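Local coordinates for protein GH26A (Muricauda sp. MAR_2010_75, PDB 6Q75) that probably hydrolyses beta-linked polysaccharides such as mannans, as a family 26 glycoside hydrolase with a beta/alpha-barrel catalytic domain, at residues Lys313-Tyr316 with Lys320-Thr323; His40-Lys45 with Lys292-Met297; Lys133-Met138 with Trp182-Asn187. One frame throughout, in Å; residues are numbered along the deposited sequence.

Contact 1 (Lys313-Tyr316 with Lys320-Thr323)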
ATOM      1  N   LYS A 313     -11.220  -8.413  18.563  1.00 24.28           N
ATOM      2  CA  LYS A 313     -11.861  -7.493  19.494  1.00 28.47           C
ATOM      3  C   LYS A 313     -10.855  -6.869  20.462  1.00 29.46           C
ATOM      4  O   LYS A 313     -10.993  -5.696  20.828  1.00 31.28           O
ATOM      5  CB  LYS A 313     -12.972  -8.232  20.252  1.00 30.99           C
ATOM      6  CG  LYS A 313     -14.119  -8.695  19.346  1.00 33.32           C
ATOM      7  CD  LYS A 313     -15.085  -9.663  20.050  1.00 38.69           C
ATOM      8  CE  LYS A 313     -15.418  -9.224  21.444  1.00 41.22           C
ATOM      9  NZ  LYS A 313     -16.177 -10.267  22.201  1.00 42.26           N
ATOM     10  N   GLU A 314      -9.852  -7.635  20.898  1.00 27.88           N
ATOM     11  CA  GLU A 314      -8.806  -7.083  21.761  1.00 28.92           C
ATOM     12  C   GLU A 314      -8.061  -5.941  21.076  1.00 27.90           C
ATOM     13  O   GLU A 314      -7.744  -4.918  21.706  1.00 25.51           O
ATOM     14  CB  GLU A 314      -7.830  -8.189  22.152  1.00 32.60           C
ATOM     15  CG  GLU A 314      -6.703  -7.755  23.068  1.00 37.74           C
ATOM     16  CD  GLU A 314      -5.628  -8.829  23.212  1.00 42.66           C
ATOM     17  OE1 GLU A 314      -5.192  -9.401  22.194  1.00 43.08           O
ATOM     18  OE2 GLU A 314      -5.227  -9.118  24.354  1.00 44.84           O
ATOM     19  N   VAL A 315      -7.727  -6.123  19.800  1.00 24.85           N
ATOM     20  CA  VAL A 315      -6.948  -5.129  19.068  1.00 24.08           C
ATOM     21  C   VAL A 315      -7.827  -3.949  18.674  1.00 24.98           C
ATOM     22  O   VAL A 315      -7.458  -2.784  18.871  1.00 24.95           O
ATOM     23  CB  VAL A 315      -6.283  -5.787  17.846  1.00 25.43           C
ATOM     24  CG1 VAL A 315      -5.634  -4.742  16.933  1.00 25.41           C
ATOM     25  CG2 VAL A 315      -5.250  -6.836  18.280  1.00 26.21           C
ATOM     26  N   TYR A 316      -9.017  -4.226  18.136  1.00 24.30           N
ATOM     27  CA  TYR A 316      -9.934  -3.135  17.824  1.00 25.63           C
ATOM     28  C   TYR A 316     -10.345  -2.367  19.076  1.00 28.28           C
ATOM     29  O   TYR A 316     -10.643  -1.175  18.993  1.00 31.57           O
ATOM     30  CB  TYR A 316     -11.168  -3.664  17.109  1.00 23.81           C
ATOM     31  CG  TYR A 316     -10.999  -3.716  15.600  1.00 22.65           C
ATOM     32  CD1 TYR A 316     -10.016  -4.502  15.020  1.00 20.25           C
ATOM     33  CD2 TYR A 316     -11.824  -2.986  14.774  1.00 22.56           C
ATOM     34  CE1 TYR A 316      -9.858  -4.563  13.627  1.00 24.10           C
ATOM     35  CE2 TYR A 316     -11.684  -3.033  13.403  1.00 25.48           C
ATOM     36  CZ  TYR A 316     -10.705  -3.809  12.833  1.00 25.88           C
ATOM     37  OH  TYR A 316     -10.606  -3.818  11.468  1.00 25.08           O
ATOM     38  N   LYS A 320      -5.452   2.660  22.029  1.00 28.41           N
ATOM     39  CA  LYS A 320      -4.744   3.414  21.000  1.00 29.88           C
ATOM     40  C   LYS A 320      -5.226   3.107  19.583  1.00 27.69           C
ATOM     41  O   LYS A 320      -4.764   3.757  18.642  1.00 27.55           O
ATOM     42  CB  LYS A 320      -3.233   3.160  21.063  1.00 33.50           C
ATOM     43  CG  LYS A 320      -2.554   3.477  22.382  1.00 38.76           C
ATOM     44  CD  LYS A 320      -2.543   4.965  22.633  1.00 41.31           C
ATOM     45  CE  LYS A 320      -1.454   5.349  23.622  1.00 44.24           C
ATOM     46  NZ  LYS A 320      -1.524   4.531  24.856  1.00 46.89           N
ATOM     47  N   THR A 321      -6.138   2.156  19.403  1.00 28.57           N
ATOM     48  CA  THR A 321      -6.601   1.800  18.064  1.00 24.66           C
ATOM     49  C   THR A 321      -7.750   2.713  17.683  1.00 25.74           C
ATOM     50  O   THR A 321      -8.686   2.898  18.462  1.00 27.18           O
ATOM     51  CB  THR A 321      -7.068   0.344  18.010  1.00 24.56           C
ATOM     52  OG1 THR A 321      -5.974  -0.516  18.310  1.00 24.83           O
ATOM     53  CG2 THR A 321      -7.611   0.010  16.583  1.00 21.19           C
ATOM     54  N   ILE A 322      -7.696   3.244  16.462  1.00 22.29           N
ATOM     55  CA  ILE A 322      -8.696   4.170  15.952  1.00 24.32           C
ATOM     56  C   ILE A 322      -9.511   3.451  14.882  1.00 24.43           C
ATOM     57  O   ILE A 322      -8.953   2.948  13.895  1.00 22.30           O
ATOM     58  CB  ILE A 322      -8.032   5.428  15.371  1.00 26.24           C
ATOM     59  CG1 ILE A 322      -7.264   6.158  16.485  1.00 30.90           C
ATOM     60  CG2 ILE A 322      -9.068   6.315  14.647  1.00 24.65           C
ATOM     61  CD1 ILE A 322      -6.320   7.226  15.979  1.00 34.18           C
ATOM     62  N   THR A 323     -10.822   3.409  15.074  1.00 22.98           N
ATOM     63  CA  THR A 323     -11.731   2.912  14.057  1.00 24.94           C
ATOM     64  C   THR A 323     -12.462   4.084  13.391  1.00 23.40           C
ATOM     65  O   THR A 323     -12.289   5.261  13.751  1.00 24.11           O
ATOM     66  CB  THR A 323     -12.674   1.873  14.662  1.00 25.46           C
ATOM     67  OG1 THR A 323     -13.343   2.435  15.792  1.00 26.42           O
ATOM     68  CG2 THR A 323     -11.875   0.657  15.120  1.00 26.03           C
TER
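Thr321 meets Val315 through its hydroxyl, which a chi1 of -62° sets beside its own backbone N. In Thr323 the methyl CG2 takes the place beside the backbone N, and it is this methyl that meets the Tyr316 ring. Thr321 OG1 donates to Val315 O over 2.8 Å. The hydroxyl comes in not far from the line of the C=O bond, at a C=O...donor angle of 154°, and lies 25° from the carbonyl plane. The acceptor belongs to the last turn of helix 309-316. Thr321 CG2 sits beside the bond, 3.6 Å from Val315 O, and the backbone of Tyr316 adds a looser contact to the same threonine.

Three residues without regular structure join the two segments. The helix lies after strand 293-299, the last strand of the beta/alpha barrel. Strand 321-322 runs parallel to strand 46-51, with backbone hydrogen bonds between Ile322 and both Ile46 and Ala48. The hydroxyl bond therefore ties the end of the helix to this short added strand.

The second meeting is apolar. Thr323 CG2 approaches the Tyr316 ring obliquely, 3.7 Å from CD2 and 4.1 Å from CE2 of that ring. The Thr323 hydroxyl is engaged with Asp325, and its backbone N with Glu326. CB of Tyr316 points away from segment 320-323, and its ring packs among Ala48, Phe296, Pro72 and helix 59-68.

Contact 2 (His40-Lys45 with Lys292-Met297); sequences HSLDGK and KWSWFM
Leu42 reaches Ser294 with a single methyl. Its CD1 lies 3.4 Å from Ser294 O and 3.8 Å from Ser294 CB. Leu42 CG stands beside the backbone N, anti to the carbonyl carbon (chi1 -69°), and from there CD1 reaches the strand. The contact is van der Waals in kind, and no hydrogen bond joins the two segments. The backbones also come near each other, with Lys45 O 3.7 Å from Trp293 O. Two carbonyl oxygens do not bond to each other, so this is mere proximity of the chains. CB of Lys45 points away from segment 292-297, and the residue is exposed.

Leu42 opens a type I' turn that ends at Lys45. It is closed by the bond from Lys45 N to Leu42 O, 3.0 Å long. Asp43 has positive phi. Gly44, with a phi of 106°, holds a backbone shape in which a CB would be jammed against the carbonyl O of Asp43.

The turn links helix 30-40 to strand 46-51. That strand runs parallel to strand 293-299. The two are the first and last strands of the beta/alpha barrel, and their pairing closes it. The contact sits at the start of that seam.

Ser294 is fixed from beyond the segments. Its OG bonds to Ile273 O of the neighbouring strand 273-278, and its backbone bonds to Leu47 and Ile273. Trp293 NE1 is held by Gln290, while its ring meets that of Tyr261.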
ATOM      1  N   HIS A  40       0.661  12.311  10.815  1.00 24.98           N
ATOM      2  CA  HIS A  40       1.795  12.782  11.610  1.00 30.54           C
ATOM      3  C   HIS A  40       1.427  13.030  13.061  1.00 32.90           C
ATOM      4  O   HIS A  40       2.313  12.995  13.923  1.00 38.67           O
ATOM      5  CB  HIS A  40       2.380  14.054  11.014  1.00 32.68           C
ATOM      6  CG  HIS A  40       3.410  13.792   9.964  1.00 34.66           C
ATOM      7  ND1 HIS A  40       3.084  13.549   8.646  1.00 35.69           N
ATOM      8  CD2 HIS A  40       4.759  13.708  10.039  1.00 36.03           C
ATOM      9  CE1 HIS A  40       4.188  13.347   7.948  1.00 33.73           C
ATOM     10  NE2 HIS A  40       5.219  13.438   8.770  1.00 36.29           N
ATOM     11  N   SER A  41       0.154  13.273  13.354  1.00 29.87           N
ATOM     12  CA  SER A  41      -0.271  13.598  14.712  1.00 33.54           C
ATOM     13  C   SER A  41      -0.629  12.370  15.549  1.00 30.19           C
ATOM     14  O   SER A  41      -0.984  12.532  16.725  1.00 30.64           O
ATOM     15  CB  SER A  41      -1.485  14.533  14.682  1.00 35.67           C
ATOM     16  OG  SER A  41      -2.674  13.763  14.532  1.00 39.38           O
ATOM     17  N   LEU A  42      -0.564  11.159  14.990  1.00 26.01           N
ATOM     18  CA  LEU A  42      -1.114  10.001  15.693  1.00 27.92           C
ATOM     19  C   LEU A  42      -0.362   9.714  16.984  1.00 29.71           C
ATOM     20  O   LEU A  42      -0.981   9.349  17.986  1.00 30.50           O
ATOM     21  CB  LEU A  42      -1.110   8.767  14.792  1.00 25.28           C
ATOM     22  CG  LEU A  42      -2.099   8.811  13.617  1.00 25.83           C
ATOM     23  CD1 LEU A  42      -1.832   7.702  12.570  1.00 21.50           C
ATOM     24  CD2 LEU A  42      -3.533   8.780  14.139  1.00 27.07           C
ATOM     25  N   ASP A  43       0.960   9.891  16.978  1.00 31.92           N
ATOM     26  CA  ASP A  43       1.809   9.843  18.175  1.00 37.85           C
ATOM     27  C   ASP A  43       1.375   8.748  19.145  1.00 39.64           C
ATOM     28  O   ASP A  43       0.947   9.004  20.270  1.00 42.93           O
ATOM     29  CB  ASP A  43       1.825  11.204  18.879  1.00 41.72           C
ATOM     30  N   GLY A  44       1.482   7.505  18.685  1.00 37.87           N
ATOM     31  CA  GLY A  44       1.181   6.346  19.505  1.00 34.79           C
ATOM     32  C   GLY A  44      -0.127   5.664  19.161  1.00 30.58           C
ATOM     33  O   GLY A  44      -0.303   4.490  19.499  1.00 31.77           O
ATOM     34  N   LYS A  45      -1.044   6.354  18.494  1.00 26.16           N
ATOM     35  CA  LYS A  45      -2.305   5.746  18.105  1.00 25.86           C
ATOM     36  C   LYS A  45      -2.125   5.058  16.757  1.00 25.80           C
ATOM     37  O   LYS A  45      -1.226   5.402  15.993  1.00 26.96           O
ATOM     38  CB  LYS A  45      -3.403   6.801  18.016  1.00 28.13           C
ATOM     39  CG  LYS A  45      -3.648   7.507  19.361  1.00 33.53           C
ATOM     40  CD  LYS A  45      -5.075   7.997  19.492  1.00 41.22           C
ATOM     41  CE  LYS A  45      -5.362   8.397  20.944  1.00 47.74           C
ATOM     42  NZ  LYS A  45      -6.552   7.669  21.488  1.00 50.11           N
ATOM     43  N   LYS A 292       5.180   3.516  16.830  1.00 21.60           N
ATOM     44  CA  LYS A 292       5.228   4.352  15.635  1.00 23.51           C
ATOM     45  C   LYS A 292       4.390   3.808  14.479  1.00 22.67           C
ATOM     46  O   LYS A 292       4.173   4.532  13.501  1.00 22.36           O
ATOM     47  CB  LYS A 292       6.685   4.526  15.204  1.00 24.73           C
ATOM     48  CG  LYS A 292       7.474   5.507  16.079  1.00 27.98           C
ATOM     49  CD  LYS A 292       8.929   5.551  15.660  1.00 30.46           C
ATOM     50  CE  LYS A 292       9.808   6.185  16.733  1.00 36.15           C
ATOM     51  NZ  LYS A 292       9.712   7.642  16.739  1.00 37.44           N
ATOM     52  N   TRP A 293       3.920   2.561  14.528  1.00 21.77           N
ATOM     53  CA  TRP A 293       3.071   2.081  13.440  1.00 19.93           C
ATOM     54  C   TRP A 293       1.813   2.942  13.362  1.00 19.92           C
ATOM     55  O   TRP A 293       1.090   3.090  14.347  1.00 19.56           O
ATOM     56  CB  TRP A 293       2.695   0.609  13.638  1.00 18.27           C
ATOM     57  CG  TRP A 293       3.831  -0.363  13.652  1.00 18.32           C
ATOM     58  CD1 TRP A 293       4.160  -1.220  14.682  1.00 18.31           C
ATOM     59  CD2 TRP A 293       4.744  -0.665  12.579  1.00 17.73           C
ATOM     60  NE1 TRP A 293       5.228  -2.012  14.314  1.00 18.13           N
ATOM     61  CE2 TRP A 293       5.607  -1.685  13.037  1.00 19.61           C
ATOM     62  CE3 TRP A 293       4.933  -0.151  11.282  1.00 17.53           C
ATOM     63  CZ2 TRP A 293       6.635  -2.210  12.255  1.00 17.64           C
ATOM     64  CZ3 TRP A 293       5.952  -0.683  10.506  1.00 20.18           C
ATOM     65  CH2 TRP A 293       6.790  -1.699  10.992  1.00 22.82           C
ATOM     66  N   SER A 294       1.549   3.507  12.176  1.00 18.91           N
ATOM     67  CA  SER A 294       0.449   4.450  12.023  1.00 23.15           C
ATOM     68  C   SER A 294      -0.854   3.793  11.633  1.00 18.85           C
ATOM     69  O   SER A 294      -1.912   4.352  11.922  1.00 19.46           O
ATOM     70  CB  SER A 294       0.782   5.500  10.956  1.00 21.80           C
ATOM     71  OG  SER A 294       2.041   6.069  11.222  1.00 24.91           O
ATOM     72  N   TRP A 295      -0.801   2.662  10.936  1.00 18.08           N
ATOM     73  CA  TRP A 295      -1.991   1.873  10.659  1.00 19.47           C
ATOM     74  C   TRP A 295      -1.548   0.437  10.460  1.00 18.42           C
ATOM     75  O   TRP A 295      -0.357   0.142  10.332  1.00 19.57           O
ATOM     76  CB  TRP A 295      -2.810   2.400   9.445  1.00 17.76           C
ATOM     77  CG  TRP A 295      -2.241   2.127   8.080  1.00 17.34           C
ATOM     78  CD1 TRP A 295      -2.336   0.954   7.344  1.00 18.64           C
ATOM     79  CD2 TRP A 295      -1.530   3.065   7.252  1.00 17.82           C
ATOM     80  NE1 TRP A 295      -1.704   1.125   6.113  1.00 17.36           N
ATOM     81  CE2 TRP A 295      -1.197   2.402   6.047  1.00 17.64           C
ATOM     82  CE3 TRP A 295      -1.130   4.397   7.423  1.00 18.29           C
ATOM     83  CZ2 TRP A 295      -0.485   3.036   5.003  1.00 17.50           C
ATOM     84  CZ3 TRP A 295      -0.397   5.022   6.388  1.00 18.54           C
ATOM     85  CH2 TRP A 295      -0.101   4.335   5.194  1.00 18.83           C
ATOM     86  N   PHE A 296      -2.520  -0.467  10.504  1.00 16.87           N
ATOM     87  CA  PHE A 296      -2.329  -1.831  10.043  1.00 16.34           C
ATOM     88  C   PHE A 296      -3.438  -2.120   9.051  1.00 21.10           C
ATOM     89  O   PHE A 296      -4.505  -1.512   9.130  1.00 18.93           O
ATOM     90  CB  PHE A 296      -2.352  -2.840  11.217  1.00 16.42           C
ATOM     91  CG  PHE A 296      -3.660  -2.904  11.952  1.00 19.50           C
ATOM     92  CD1 PHE A 296      -4.758  -3.596  11.428  1.00 20.09           C
ATOM     93  CD2 PHE A 296      -3.779  -2.351  13.220  1.00 20.46           C
ATOM     94  CE1 PHE A 296      -5.963  -3.693  12.144  1.00 18.96           C
ATOM     95  CE2 PHE A 296      -4.979  -2.433  13.931  1.00 20.88           C
ATOM     96  CZ  PHE A 296      -6.070  -3.113  13.398  1.00 19.06           C
ATOM     97  N   MET A 297      -3.193  -3.056   8.118  1.00 20.08           N
ATOM     98  CA  MET A 297      -4.225  -3.452   7.163  1.00 15.82           C
ATOM     99  C   MET A 297      -4.244  -4.971   7.070  1.00 19.12           C
ATOM    100  O   MET A 297      -3.321  -5.566   6.511  1.00 18.12           O
ATOM    101  CB  MET A 297      -3.971  -2.833   5.772  1.00 15.83           C
ATOM    102  CG  MET A 297      -5.171  -3.063   4.875  1.00 17.93           C
ATOM    103  SD  MET A 297      -4.946  -2.600   3.145  1.00 20.67           S
ATOM    104  CE  MET A 297      -3.646  -3.738   2.650  1.00 19.41           C
TER

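Contact 3 (Lys133-Met138 with Trp182-Asn187)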
ATOM      1  N   LYS A 133      17.666  -7.269 -19.507  1.00 28.31           N
ATOM      2  CA  LYS A 133      17.398  -6.418 -20.670  1.00 28.99           C
ATOM      3  C   LYS A 133      15.942  -5.965 -20.726  1.00 28.82           C
ATOM      4  O   LYS A 133      15.662  -4.808 -21.076  1.00 28.23           O
ATOM      5  CB  LYS A 133      17.776  -7.145 -21.961  1.00 32.06           C
ATOM      6  CG  LYS A 133      17.853  -6.234 -23.170  1.00 39.56           C
ATOM      7  CD  LYS A 133      16.599  -6.345 -23.992  1.00 44.78           C
ATOM      8  N   GLU A 134      14.999  -6.864 -20.415  1.00 27.64           N
ATOM      9  CA  GLU A 134      13.595  -6.474 -20.411  1.00 28.34           C
ATOM     10  C   GLU A 134      13.330  -5.425 -19.343  1.00 26.88           C
ATOM     11  O   GLU A 134      12.541  -4.501 -19.550  1.00 25.61           O
ATOM     12  CB  GLU A 134      12.702  -7.692 -20.178  1.00 28.46           C
ATOM     13  CG  GLU A 134      12.625  -8.622 -21.375  1.00 31.94           C
ATOM     14  CD  GLU A 134      12.142 -10.015 -21.027  1.00 34.28           C
ATOM     15  OE1 GLU A 134      11.932 -10.320 -19.832  1.00 33.59           O
ATOM     16  OE2 GLU A 134      11.978 -10.824 -21.968  1.00 37.27           O
ATOM     17  N   TRP A 135      13.957  -5.583 -18.177  1.00 25.18           N
ATOM     18  CA  TRP A 135      13.851  -4.577 -17.123  1.00 24.26           C
ATOM     19  C   TRP A 135      14.425  -3.248 -17.601  1.00 28.17           C
ATOM     20  O   TRP A 135      13.776  -2.194 -17.493  1.00 24.42           O
ATOM     21  CB  TRP A 135      14.577  -5.082 -15.866  1.00 23.73           C
ATOM     22  CG  TRP A 135      14.625  -4.065 -14.766  1.00 23.72           C
ATOM     23  CD1 TRP A 135      15.606  -3.142 -14.549  1.00 24.41           C
ATOM     24  CD2 TRP A 135      13.652  -3.871 -13.739  1.00 22.09           C
ATOM     25  NE1 TRP A 135      15.294  -2.367 -13.460  1.00 25.05           N
ATOM     26  CE2 TRP A 135      14.098  -2.791 -12.942  1.00 24.42           C
ATOM     27  CE3 TRP A 135      12.440  -4.499 -13.417  1.00 21.24           C
ATOM     28  CZ2 TRP A 135      13.375  -2.320 -11.840  1.00 23.49           C
ATOM     29  CZ3 TRP A 135      11.719  -4.019 -12.305  1.00 20.32           C
ATOM     30  CH2 TRP A 135      12.195  -2.956 -11.538  1.00 20.47           C
ATOM     31  N   ASP A 136      15.636  -3.289 -18.164  1.00 25.78           N
ATOM     32  CA  ASP A 136      16.287  -2.070 -18.636  1.00 27.96           C
ATOM     33  C   ASP A 136      15.446  -1.383 -19.708  1.00 29.06           C
ATOM     34  O   ASP A 136      15.300  -0.157 -19.694  1.00 31.22           O
ATOM     35  CB  ASP A 136      17.677  -2.398 -19.194  1.00 29.89           C
ATOM     36  CG  ASP A 136      18.690  -2.776 -18.107  1.00 31.89           C
ATOM     37  OD1 ASP A 136      18.397  -2.606 -16.903  1.00 31.55           O
ATOM     38  OD2 ASP A 136      19.788  -3.264 -18.466  1.00 32.48           O
ATOM     39  N   ASP A 137      14.859  -2.161 -20.627  1.00 28.55           N
ATOM     40  CA  ASP A 137      14.065  -1.576 -21.715  1.00 27.90           C
ATOM     41  C   ASP A 137      12.818  -0.883 -21.189  1.00 27.70           C
ATOM     42  O   ASP A 137      12.430   0.184 -21.683  1.00 27.29           O
ATOM     43  CB  ASP A 137      13.671  -2.640 -22.740  1.00 29.37           C
ATOM     44  CG  ASP A 137      14.752  -2.880 -23.780  1.00 34.59           C
ATOM     45  OD1 ASP A 137      15.821  -2.231 -23.704  1.00 35.50           O
ATOM     46  OD2 ASP A 137      14.550  -3.747 -24.659  1.00 36.65           O
ATOM     47  N   MET A 138      12.177  -1.466 -20.188  1.00 26.29           N
ATOM     48  CA  MET A 138      10.996  -0.844 -19.618  1.00 25.50           C
ATOM     49  C   MET A 138      11.333   0.511 -19.002  1.00 24.77           C
ATOM     50  O   MET A 138      10.461   1.371 -18.895  1.00 24.52           O
ATOM     51  CB  MET A 138      10.444  -1.774 -18.528  1.00 24.03           C
ATOM     52  CG  MET A 138       9.433  -1.162 -17.578  1.00 23.07           C
ATOM     53  SD  MET A 138       9.175  -2.224 -16.119  1.00 26.93           S
ATOM     54  CE  MET A 138      10.631  -1.780 -15.167  1.00 26.71           C
ATOM     55  N   TRP A 182       9.926 -12.533  -5.045  1.00 18.14           N
ATOM     56  CA  TRP A 182       8.827 -13.248  -5.683  1.00 17.02           C
ATOM     57  C   TRP A 182       8.135 -12.482  -6.807  1.00 18.73           C
ATOM     58  O   TRP A 182       7.700 -13.110  -7.780  1.00 18.19           O
ATOM     59  CB  TRP A 182       7.784 -13.656  -4.640  1.00 17.51           C
ATOM     60  CG  TRP A 182       7.482 -12.653  -3.558  1.00 17.68           C
ATOM     61  CD1 TRP A 182       6.467 -11.731  -3.556  1.00 18.19           C
ATOM     62  CD2 TRP A 182       8.170 -12.501  -2.307  1.00 16.51           C
ATOM     63  NE1 TRP A 182       6.478 -11.020  -2.368  1.00 18.27           N
ATOM     64  CE2 TRP A 182       7.518 -11.467  -1.594  1.00 19.18           C
ATOM     65  CE3 TRP A 182       9.284 -13.120  -1.732  1.00 17.79           C
ATOM     66  CZ2 TRP A 182       7.942 -11.042  -0.326  1.00 19.16           C
ATOM     67  CZ3 TRP A 182       9.700 -12.717  -0.459  1.00 17.22           C
ATOM     68  CH2 TRP A 182       9.034 -11.677   0.224  1.00 16.47           C
ATOM     69  N   PHE A 183       8.021 -11.164  -6.714  1.00 16.32           N
ATOM     70  CA  PHE A 183       7.381 -10.396  -7.782  1.00 15.67           C
ATOM     71  C   PHE A 183       8.389 -10.035  -8.865  1.00 16.93           C
ATOM     72  O   PHE A 183       9.589  -9.931  -8.613  1.00 17.04           O
ATOM     73  CB  PHE A 183       6.762  -9.112  -7.212  1.00 17.46           C
ATOM     74  CG  PHE A 183       5.560  -9.339  -6.323  1.00 18.30           C
ATOM     75  CD1 PHE A 183       4.526 -10.172  -6.719  1.00 17.97           C
ATOM     76  CD2 PHE A 183       5.465  -8.701  -5.089  1.00 20.68           C
ATOM     77  CE1 PHE A 183       3.412 -10.356  -5.905  1.00 18.10           C
ATOM     78  CE2 PHE A 183       4.375  -8.903  -4.267  1.00 18.61           C
ATOM     79  CZ  PHE A 183       3.341  -9.717  -4.672  1.00 19.34           C
ATOM     80  N   TRP A 184       7.885  -9.785 -10.089  1.00 17.30           N
ATOM     81  CA  TRP A 184       8.812  -9.476 -11.172  1.00 22.78           C
ATOM     82  C   TRP A 184       9.582  -8.186 -10.915  1.00 22.18           C
ATOM     83  O   TRP A 184      10.695  -8.023 -11.419  1.00 21.04           O
ATOM     84  CB  TRP A 184       8.081  -9.402 -12.522  1.00 21.08           C
ATOM     85  CG  TRP A 184       7.059  -8.307 -12.676  1.00 20.04           C
ATOM     86  CD1 TRP A 184       5.708  -8.427 -12.554  1.00 20.23           C
ATOM     87  CD2 TRP A 184       7.308  -6.946 -13.069  1.00 19.32           C
ATOM     88  NE1 TRP A 184       5.097  -7.210 -12.810  1.00 18.94           N
ATOM     89  CE2 TRP A 184       6.061  -6.292 -13.134  1.00 20.09           C
ATOM     90  CE3 TRP A 184       8.468  -6.217 -13.347  1.00 22.51           C
ATOM     91  CZ2 TRP A 184       5.936  -4.928 -13.457  1.00 20.84           C
ATOM     92  CZ3 TRP A 184       8.343  -4.866 -13.678  1.00 24.96           C
ATOM     93  CH2 TRP A 184       7.083  -4.240 -13.724  1.00 25.09           C
ATOM     94  N   TRP A 185       9.016  -7.258 -10.158  1.00 20.39           N
ATOM     95  CA  TRP A 185       9.710  -6.021  -9.823  1.00 18.35           C
ATOM     96  C   TRP A 185      10.585  -6.157  -8.575  1.00 19.54           C
ATOM     97  O   TRP A 185      11.156  -5.159  -8.113  1.00 19.74           O
ATOM     98  CB  TRP A 185       8.693  -4.892  -9.632  1.00 18.50           C
ATOM     99  CG  TRP A 185       7.727  -5.140  -8.506  1.00 16.18           C
ATOM    100  CD1 TRP A 185       7.926  -4.874  -7.173  1.00 18.40           C
ATOM    101  CD2 TRP A 185       6.402  -5.648  -8.620  1.00 16.57           C
ATOM    102  NE1 TRP A 185       6.810  -5.227  -6.444  1.00 19.44           N
ATOM    103  CE2 TRP A 185       5.858  -5.700  -7.305  1.00 18.90           C
ATOM    104  CE3 TRP A 185       5.631  -6.110  -9.694  1.00 18.08           C
ATOM    105  CZ2 TRP A 185       4.581  -6.167  -7.052  1.00 17.87           C
ATOM    106  CZ3 TRP A 185       4.357  -6.575  -9.449  1.00 20.31           C
ATOM    107  CH2 TRP A 185       3.841  -6.611  -8.124  1.00 18.53           C
ATOM    108  N   GLY A 186      10.691  -7.364  -8.019  1.00 19.28           N
ATOM    109  CA  GLY A 186      11.393  -7.565  -6.769  1.00 18.55           C
ATOM    110  C   GLY A 186      12.873  -7.837  -6.935  1.00 20.41           C
ATOM    111  O   GLY A 186      13.337  -8.299  -7.984  1.00 19.00           O
ATOM    112  N   ASN A 187      13.610  -7.535  -5.864  1.00 20.59           N
ATOM    113  CA  ASN A 187      15.056  -7.750  -5.791  1.00 18.11           C
ATOM    114  C   ASN A 187      15.803  -7.182  -7.000  1.00 18.50           C
ATOM    115  O   ASN A 187      16.662  -7.835  -7.582  1.00 20.09           O
ATOM    116  CB  ASN A 187      15.372  -9.240  -5.647  1.00 17.37           C
ATOM    117  CG  ASN A 187      16.822  -9.487  -5.296  1.00 21.76           C
ATOM    118  OD1 ASN A 187      17.458  -8.663  -4.654  1.00 24.08           O
ATOM    119  ND2 ASN A 187      17.353 -10.624  -5.722  1.00 23.09           N
TER
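Trp135 and Trp184 meet through the outer corners of their six-membered rings, with Trp135 CZ3 3.7 Å from Trp184 CZ3. The two side chains cross at about a right angle. The same Trp135 CZ3 also touches the loop backbone, 3.8 Å from Trp185 CA. Trp135 CG is anti to the backbone N (chi1 175°), which lets the far side of the indole reach the loop.

The sulfur contact is a Met-aromatic one. Met138 SD lies 3.7 Å from Trp184 CZ3 and 4.8 Å from the centroid of the Trp184 six-membered ring, at 70° from the ring normal. Bent at chi3, the methionine lays its CE over one face of Trp135, near the rim.

Hydrogen bonds fix the indoles from outside. Trp135 NE1 bonds to Asp192 O, Trp184 NE1 to Val111 O and Trp185 NE1 to His176 O. With an alanine at Trp184, Met138 SD would probably lose its ring, Val111 O this donor, and a gap would open beside Trp135.

Within the loop, the type I turn Phe183-Gly186 is closed by Gly186 N to Phe183 O, 2.9 Å. This loop follows strand 170-173 of the beta/alpha barrel. Helix 132-138 thus packs on one of the long loops at the C-terminal ends of the strands, the end where such glycosidase barrels carry their active site.

All three contacts are mainly buried; contact 2 alone adds an exposed residue. Contact 2 lies about 15 Å from the chain's centre, the other two about 20 Å. Contacts 1 and 2 touch: Ile322 CD1 packs 3.7 Å from Leu42 CD2, and both contacts reach the same barrel sheet. Contact 3 lies on the opposite side of the chain's centre, about 39 Å from contact 1 centre to centre, and is nested in the loop that contact 2 closes. Contact 1 ties a helix end to a short strand by a hydroxyl bond and methyl packing; contact 2, where the barrel strands begin, packs a leucine methyl on backbone and CB; contact 3, among the loops, uses indoles and sulfur.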